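Local coordinates for hemolysin-related protein (Vibrio cholerae serotype O1, PDB 5V6F) that binds mannose-containing glycans through its second beta-prism lectin domain, the part modelled here, with a mannotriose in the sugar pocket, at residues M25-R28 with A32-A35; G73-N76 with Y80-V83; A84-F87 with S93-L96. All coordinates share one frame; numbering follows the deposited sequence.

In the fold
Three antiparallel sheets of four strands make up this beta-prism domain, and the contacts close hairpins in two of these sheets. From the N terminus, contact 1 comes first, folding strand 24-29 back on 33-37 in one sheet. Well further on, contact 2 turns strand 65-75 into 80-89, and contact 3 turns the far half of 80-89 into 94-98, in a second sheet. The hairpins follow in series; none encloses or crosses another. Contacts 1 and 2 meet where A32 packs on Y75 and where I33 N probably bonds I82 O, and both touch the same mannose. Contact 1 meets contact 3 through L27 and M25 against I85 and F87, in the interior between the two sheets.

Contact 1: residues M25-R28 with A32-A35; sequences MYLR and AIDA. With MAN (alpha-D-mannopyranose), chain B.
D34 and A35 together face R28, a classic beta bulge in the hairpin of strands 24-29 and 33-37. Ahead of the bulge, A32 N donates to O6 of the alpha-mannose at 2.9 Å, and A32 CB lies by the same hydroxymethyl arm. I33 CG2 meets L27 CD2 at 4.3 Å, while the I33 backbone is tied to I82 of a neighbouring sheet. Next along, D34 N grips R28 O at 2.8 Å; A35 N reaches the same oxygen at 3.2 Å, from the same face of the carbonyl plane. The D34 carboxylate goes to the mannose, where OD1 accepts from O6 and OD2 accepts from O4 at 2.5 Å. At A35, R28 N donates to the backbone O at 3.0 Å, and A35 CB lies 3.5 Å above one face of the R28 guanidinium. A bend at chi3 (-85°) folds the arginine over that methyl, and NH1 goes on to the carbonyls of G53 and G46. One of the two residues doubled up in the bulge therefore also carries the carboxylate that binds O4 and O6. With A32 N as donor and D34 OD1 as acceptor, O6 is probably fixed in rotation, while OD2 holds O4.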
loop_
_atom_site.group_PDB
_atom_site.type_symbol
_atom_site.label_atom_id
_atom_site.label_comp_id
_atom_site.label_asym_id
_atom_site.label_seq_id
_atom_site.Cartn_x
_atom_site.Cartn_y
_atom_site.Cartn_z
ATOM N N MET A 25 3.813 -1.750 -8.808
ATOM C CA MET A 25 2.769 -1.602 -7.802
ATOM C C MET A 25 2.083 -0.263 -8.034
ATOM O O MET A 25 2.748 0.781 -8.051
ATOM C CB MET A 25 3.363 -1.673 -6.393
ATOM C CG MET A 25 2.368 -1.535 -5.268
ATOM S SD MET A 25 3.249 -1.490 -3.700
ATOM C CE MET A 25 1.884 -1.411 -2.544
ATOM N N TYR A 26 0.766 -0.295 -8.230
ATOM C CA TYR A 26 -0.030 0.901 -8.471
ATOM C C TYR A 26 -0.855 1.231 -7.235
ATOM O O TYR A 26 -1.371 0.332 -6.563
ATOM C CB TYR A 26 -0.960 0.715 -9.676
ATOM C CG TYR A 26 -0.282 0.838 -11.021
ATOM C CD1 TYR A 26 0.270 -0.272 -11.648
ATOM C CD2 TYR A 26 -0.209 2.063 -11.674
ATOM C CE1 TYR A 26 0.887 -0.161 -12.886
ATOM C CE2 TYR A 26 0.409 2.182 -12.908
ATOM C CZ TYR A 26 0.955 1.068 -13.508
ATOM O OH TYR A 26 1.565 1.179 -14.741
ATOM N N LEU A 27 -0.985 2.525 -6.947
ATOM C CA LEU A 27 -1.742 2.987 -5.795
ATOM C C LEU A 27 -2.578 4.198 -6.171
ATOM O O LEU A 27 -2.132 5.058 -6.937
ATOM C CB LEU A 27 -0.826 3.366 -4.628
ATOM C CG LEU A 27 0.087 2.276 -4.068
ATOM C CD1 LEU A 27 1.443 2.280 -4.767
ATOM C CD2 LEU A 27 0.238 2.453 -2.565
ATOM N N ARG A 28 -3.795 4.249 -5.632
ATOM C CA ARG A 28 -4.557 5.484 -5.519
ATOM C C ARG A 28 -4.453 5.970 -4.083
ATOM O O ARG A 28 -4.593 5.177 -3.145
ATOM C CB ARG A 28 -6.023 5.281 -5.909
ATOM C CG ARG A 28 -6.270 5.322 -7.409
ATOM C CD ARG A 28 -7.760 5.421 -7.746
ATOM N NE ARG A 28 -8.425 4.116 -7.775
ATOM C CZ ARG A 28 -9.201 3.620 -6.809
ATOM N NH1 ARG A 28 -9.435 4.300 -5.691
ATOM N NH2 ARG A 28 -9.752 2.425 -6.963
ATOM N N ALA A 32 -5.110 9.255 2.625
ATOM C CA ALA A 32 -4.879 7.881 3.054
ATOM C C ALA A 32 -4.537 7.065 1.814
ATOM O O ALA A 32 -4.355 7.613 0.722
ATOM C CB ALA A 32 -6.101 7.326 3.796
ATOM N N ILE A 33 -4.440 5.750 1.978
ATOM C CA ILE A 33 -4.218 4.839 0.860
ATOM C C ILE A 33 -5.577 4.282 0.448
ATOM O O ILE A 33 -6.218 3.544 1.207
ATOM C CB ILE A 33 -3.230 3.722 1.224
ATOM C CG1 ILE A 33 -1.861 4.305 1.617
ATOM C CG2 ILE A 33 -3.092 2.733 0.064
ATOM C CD1 ILE A 33 -1.206 5.212 0.571
ATOM N N ASP A 34 -6.022 4.631 -0.762
ATOM C CA ASP A 34 -7.351 4.254 -1.230
ATOM C C ASP A 34 -7.384 2.876 -1.883
ATOM O O ASP A 34 -8.356 2.134 -1.703
ATOM C CB ASP A 34 -7.877 5.290 -2.230
ATOM C CG ASP A 34 -8.086 6.654 -1.602
ATOM O OD1 ASP A 34 -7.105 7.421 -1.498
ATOM O OD2 ASP A 34 -9.236 6.959 -1.214
ATOM N N ALA A 35 -6.344 2.516 -2.636
ATOM C CA ALA A 35 -6.348 1.257 -3.368
ATOM C C ALA A 35 -4.930 0.884 -3.778
ATOM O O ALA A 35 -4.085 1.757 -3.999
ATOM C CB ALA A 35 -7.243 1.339 -4.608
HETATM C C1 MAN B . -8.955 12.804 0.350
HETATM C C2 MAN B . -9.302 12.703 -1.126
HETATM C C3 MAN B . -10.168 11.474 -1.348
HETATM C C4 MAN B . -9.519 10.209 -0.728
HETATM C C5 MAN B . -9.118 10.462 0.750
HETATM C C6 MAN B . -8.318 9.315 1.381
HETATM O O2 MAN B . -8.136 12.514 -1.919
HETATM O O3 MAN B . -10.434 11.274 -2.735
HETATM O O4 MAN B . -10.439 9.134 -0.767
HETATM O O5 MAN B . -8.317 11.652 0.827
HETATM O O6 MAN B . -7.158 9.078 0.585
#

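Contact 2: residues G73-N76 with Y80-V83. With BMA (beta-D-mannopyranose), chain C; MAN (alpha-D-mannopyranose), chain B.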
loop_
_atom_site.group_PDB
_atom_site.type_symbol
_atom_site.label_atom_id
_atom_site.label_comp_id
_atom_site.label_asym_id
_atom_site.label_seq_id
_atom_site.Cartn_x
_atom_site.Cartn_y
_atom_site.Cartn_z
ATOM N N GLY A 73 -3.364 3.970 11.127
ATOM C CA GLY A 73 -3.978 4.520 12.322
ATOM C C GLY A 73 -5.470 4.702 12.167
ATOM O O GLY A 73 -6.087 4.225 11.213
ATOM N N LEU A 74 -6.035 5.406 13.145
ATOM C CA LEU A 74 -7.459 5.714 13.188
ATOM C C LEU A 74 -7.705 6.949 12.334
ATOM O O LEU A 74 -7.513 8.083 12.779
ATOM C CB LEU A 74 -7.918 5.932 14.625
ATOM C CG LEU A 74 -9.396 6.277 14.815
ATOM C CD1 LEU A 74 -10.297 5.189 14.254
ATOM C CD2 LEU A 74 -9.697 6.496 16.288
ATOM N N TYR A 75 -8.122 6.715 11.093
ATOM C CA TYR A 75 -8.392 7.785 10.147
ATOM C C TYR A 75 -9.477 8.714 10.678
ATOM O O TYR A 75 -10.464 8.269 11.269
ATOM C CB TYR A 75 -8.808 7.165 8.814
ATOM C CG TYR A 75 -8.929 8.111 7.647
ATOM C CD1 TYR A 75 -7.883 8.955 7.289
ATOM C CD2 TYR A 75 -10.081 8.134 6.874
ATOM C CE1 TYR A 75 -7.993 9.811 6.207
ATOM C CE2 TYR A 75 -10.197 8.982 5.787
ATOM C CZ TYR A 75 -9.149 9.817 5.457
ATOM O OH TYR A 75 -9.248 10.670 4.380
ATOM N N ASN A 76 -9.296 10.018 10.448
ATOM C CA ASN A 76 -10.179 11.011 11.049
ATOM C C ASN A 76 -11.615 10.917 10.555
ATOM O O ASN A 76 -12.524 11.390 11.246
ATOM C CB ASN A 76 -9.659 12.420 10.779
ATOM C CG ASN A 76 -8.479 12.784 11.649
ATOM O OD1 ASN A 76 -8.176 12.122 12.646
ATOM N ND2 ASN A 76 -7.807 13.846 11.276
ATOM N N TYR A 80 -9.732 2.142 11.173
ATOM C CA TYR A 80 -8.297 1.901 11.146
ATOM C C TYR A 80 -7.889 1.456 9.746
ATOM O O TYR A 80 -8.390 0.446 9.239
ATOM C CB TYR A 80 -7.910 0.846 12.183
ATOM C CG TYR A 80 -7.821 1.394 13.589
ATOM C CD1 TYR A 80 -6.640 1.946 14.067
ATOM C CD2 TYR A 80 -8.924 1.376 14.431
ATOM C CE1 TYR A 80 -6.556 2.455 15.350
ATOM C CE2 TYR A 80 -8.849 1.882 15.717
ATOM C CZ TYR A 80 -7.664 2.422 16.168
ATOM O OH TYR A 80 -7.579 2.932 17.442
ATOM N N HIS A 81 -6.975 2.201 9.127
ATOM C CA HIS A 81 -6.508 1.883 7.784
ATOM C C HIS A 81 -5.043 2.268 7.660
ATOM O O HIS A 81 -4.461 2.889 8.550
ATOM C CB HIS A 81 -7.300 2.623 6.697
ATOM C CG HIS A 81 -8.753 2.803 7.001
ATOM N ND1 HIS A 81 -9.715 1.900 6.606
ATOM C CD2 HIS A 81 -9.412 3.802 7.633
ATOM C CE1 HIS A 81 -10.902 2.325 6.997
ATOM N NE2 HIS A 81 -10.747 3.479 7.620
ATOM N N ILE A 82 -4.455 1.899 6.525
ATOM C CA ILE A 82 -3.160 2.438 6.131
ATOM C C ILE A 82 -3.384 3.838 5.586
ATOM O O ILE A 82 -4.212 4.043 4.688
ATOM C CB ILE A 82 -2.484 1.528 5.092
ATOM C CG1 ILE A 82 -2.114 0.185 5.737
ATOM C CG2 ILE A 82 -1.253 2.225 4.483
ATOM C CD1 ILE A 82 -1.440 -0.816 4.798
ATOM N N VAL A 83 -2.661 4.812 6.133
ATOM C CA VAL A 83 -2.816 6.195 5.711
ATOM C C VAL A 83 -1.619 6.710 4.920
ATOM O O VAL A 83 -1.784 7.649 4.129
ATOM C CB VAL A 83 -3.114 7.126 6.907
ATOM C CG1 VAL A 83 -4.466 6.767 7.519
ATOM C CG2 VAL A 83 -2.008 7.068 7.959
HETATM C C1 BMA C . -12.834 15.120 3.592
HETATM C C2 BMA C . -13.988 14.186 3.250
HETATM C C3 BMA C . -13.533 12.719 3.443
HETATM C C4 BMA C . -12.169 12.432 2.803
HETATM C C5 BMA C . -11.148 13.525 3.167
HETATM C C6 BMA C . -9.856 13.399 2.411
HETATM O O1 BMA C . -13.221 16.438 3.285
HETATM O O2 BMA C . -14.383 14.344 1.893
HETATM O O3 BMA C . -14.458 11.800 2.901
HETATM O O4 BMA C . -11.706 11.140 3.236
HETATM O O5 BMA C . -11.705 14.814 2.835
HETATM O O6 BMA C . -10.165 13.089 1.060
HETATM C C1 MAN B . -8.955 12.804 0.350
HETATM C C2 MAN B . -9.302 12.703 -1.126
HETATM C C3 MAN B . -10.168 11.474 -1.348
HETATM C C4 MAN B . -9.519 10.209 -0.728
HETATM C C5 MAN B . -9.118 10.462 0.750
HETATM C C6 MAN B . -8.318 9.315 1.381
HETATM O O2 MAN B . -8.136 12.514 -1.919
HETATM O O3 MAN B . -10.434 11.274 -2.735
HETATM O O4 MAN B . -10.439 9.134 -0.767
HETATM O O5 MAN B . -8.317 11.652 0.827
HETATM O O6 MAN B . -7.158 9.078 0.585
#
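The hydroxyl of Y75 meets O4 of the beta-mannose at 2.8 Å, and either oxygen could give the proton; the sugar oxygen lies at the edge of the ring, in its plane. From 80-83, V83 CG1 lies 4.1 Å from Y75 CD1, and Y75 CB meets the edge of the H81 imidazole, 3.6 Å from CD2. With CG anti to the backbone N (chi1 -171°), the ring of Y75 is carried out to the bound trisaccharide. The imidazole is itself pinned at both nitrogens, ND1 by E132 and NE2 by the carbonyl of G78. This is the turn end of the beta hairpin of strands 65-75 and 80-89, where a beta-prism sheet reaches the glycan pocket. G73 and H81 form an antiparallel hydrogen-bonded pair: G73 N donates to H81 O and H81 N to G73 O, each at 3.0 Å. Next to it, the non-hydrogen-bonded pair L74 and Y80 brings its CA atoms within 4.4 Å. Here L74 CB sits over one face of the Y80 ring in a CH-pi contact, 4.0 Å from the centroid, and L74 CD1 follows along the CE2 side of the ring.

Contact 3: residues A84-F87 with S93-L96; sequences AIKF and SSVL
F87 and V95 form the antiparallel hydrogen-bonded pair of a beta hairpin, strands 80-89 and 94-98, at one margin of a beta-prism sheet. F87 N donates to V95 O at 2.8 Å and V95 N returns a bond to F87 O at 2.9 Å. On their inward face V95 CG1 packs against F87 CB at 3.9 Å. The phenyl ring then turns into the interior, where M25, L27 and I60 from the neighbouring sheet meet it; I85 CG2, on its own strand, lies over the rim of one ring face. V95 also touches I60, though it stays partly exposed.

The other face is more open toward L96 and S94, which are exposed, while A84 is buried. K86 and L96 are a non-hydrogen-bonded pair whose CA atoms stand 4.2 Å apart. A chi1 near 178° with chi2 at 73° swings L96 CD1 over to the 84-87 strand, 3.8 Å from K86 CB and 4.1 Å from A84 CB. S94 CA makes a CA-H...O contact with F87 O at 3.0 Å. K86, extended to its amine, passes S94 with CE alone in contact, 3.6 Å from S94 OG.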
loop_
_atom_site.group_PDB
_atom_site.type_symbol
_atom_site.label_atom_id
_atom_site.label_comp_id
_atom_site.label_asym_id
_atom_site.label_seq_id
_atom_site.Cartn_x
_atom_site.Cartn_y
_atom_site.Cartn_z
ATOM N N ALA A 84 -0.435 6.115 5.075
ATOM C CA ALA A 84 0.722 6.566 4.319
ATOM C C ALA A 84 1.697 5.416 4.131
ATOM O O ALA A 84 1.836 4.546 4.996
ATOM C CB ALA A 84 1.424 7.737 5.016
ATOM N N ILE A 85 2.371 5.422 2.981
ATOM C CA ILE A 85 3.475 4.508 2.713
ATOM C C ILE A 85 4.623 5.311 2.132
ATOM O O ILE A 85 4.455 6.005 1.121
ATOM C CB ILE A 85 3.101 3.375 1.739
ATOM C CG1 ILE A 85 1.841 2.645 2.195
ATOM C CG2 ILE A 85 4.264 2.383 1.630
ATOM C CD1 ILE A 85 1.237 1.780 1.118
ATOM N N LYS A 86 5.789 5.200 2.757
ATOM C CA LYS A 86 7.020 5.749 2.214
ATOM C C LYS A 86 7.809 4.613 1.573
ATOM O O LYS A 86 8.177 3.649 2.251
ATOM C CB LYS A 86 7.843 6.432 3.304
ATOM C CG LYS A 86 9.161 6.998 2.820
ATOM C CD LYS A 86 9.939 7.620 3.963
ATOM C CE LYS A 86 11.373 7.892 3.567
ATOM N NZ LYS A 86 12.179 8.364 4.730
ATOM N N PHE A 87 8.048 4.724 0.270
ATOM C CA PHE A 87 8.822 3.746 -0.483
ATOM C C PHE A 87 10.234 4.287 -0.679
ATOM O O PHE A 87 10.411 5.353 -1.274
ATOM C CB PHE A 87 8.180 3.468 -1.844
ATOM C CG PHE A 87 6.761 2.962 -1.773
ATOM C CD1 PHE A 87 5.696 3.845 -1.743
ATOM C CD2 PHE A 87 6.492 1.604 -1.790
ATOM C CE1 PHE A 87 4.389 3.380 -1.704
ATOM C CE2 PHE A 87 5.186 1.132 -1.747
ATOM C CZ PHE A 87 4.138 2.020 -1.710
ATOM N N SER A 93 16.475 7.093 -3.322
ATOM C CA SER A 93 15.370 8.036 -3.306
ATOM C C SER A 93 14.180 7.444 -2.562
ATOM O O SER A 93 14.103 6.238 -2.309
ATOM C CB SER A 93 14.963 8.405 -4.732
ATOM O OG SER A 93 14.387 7.295 -5.394
ATOM N N SER A 94 13.238 8.313 -2.210
ATOM C CA SER A 94 12.023 7.870 -1.554
ATOM C C SER A 94 10.847 8.694 -2.055
ATOM O O SER A 94 11.006 9.829 -2.513
ATOM C CB SER A 94 12.129 7.967 -0.024
ATOM O OG SER A 94 12.176 9.313 0.404
ATOM N N VAL A 95 9.668 8.093 -1.981
ATOM C CA VAL A 95 8.411 8.763 -2.284
ATOM C C VAL A 95 7.426 8.409 -1.181
ATOM O O VAL A 95 7.380 7.263 -0.723
ATOM C CB VAL A 95 7.865 8.360 -3.673
ATOM C CG1 VAL A 95 7.897 6.857 -3.849
ATOM C CG2 VAL A 95 6.443 8.890 -3.889
ATOM N N LEU A 96 6.654 9.399 -0.747
ATOM C CA LEU A 96 5.644 9.227 0.289
ATOM C C LEU A 96 4.273 9.394 -0.344
ATOM O O LEU A 96 3.948 10.473 -0.848
ATOM C CB LEU A 96 5.828 10.239 1.420
ATOM C CG LEU A 96 4.790 10.166 2.545
ATOM C CD1 LEU A 96 5.024 8.939 3.394
ATOM C CD2 LEU A 96 4.812 11.423 3.401
#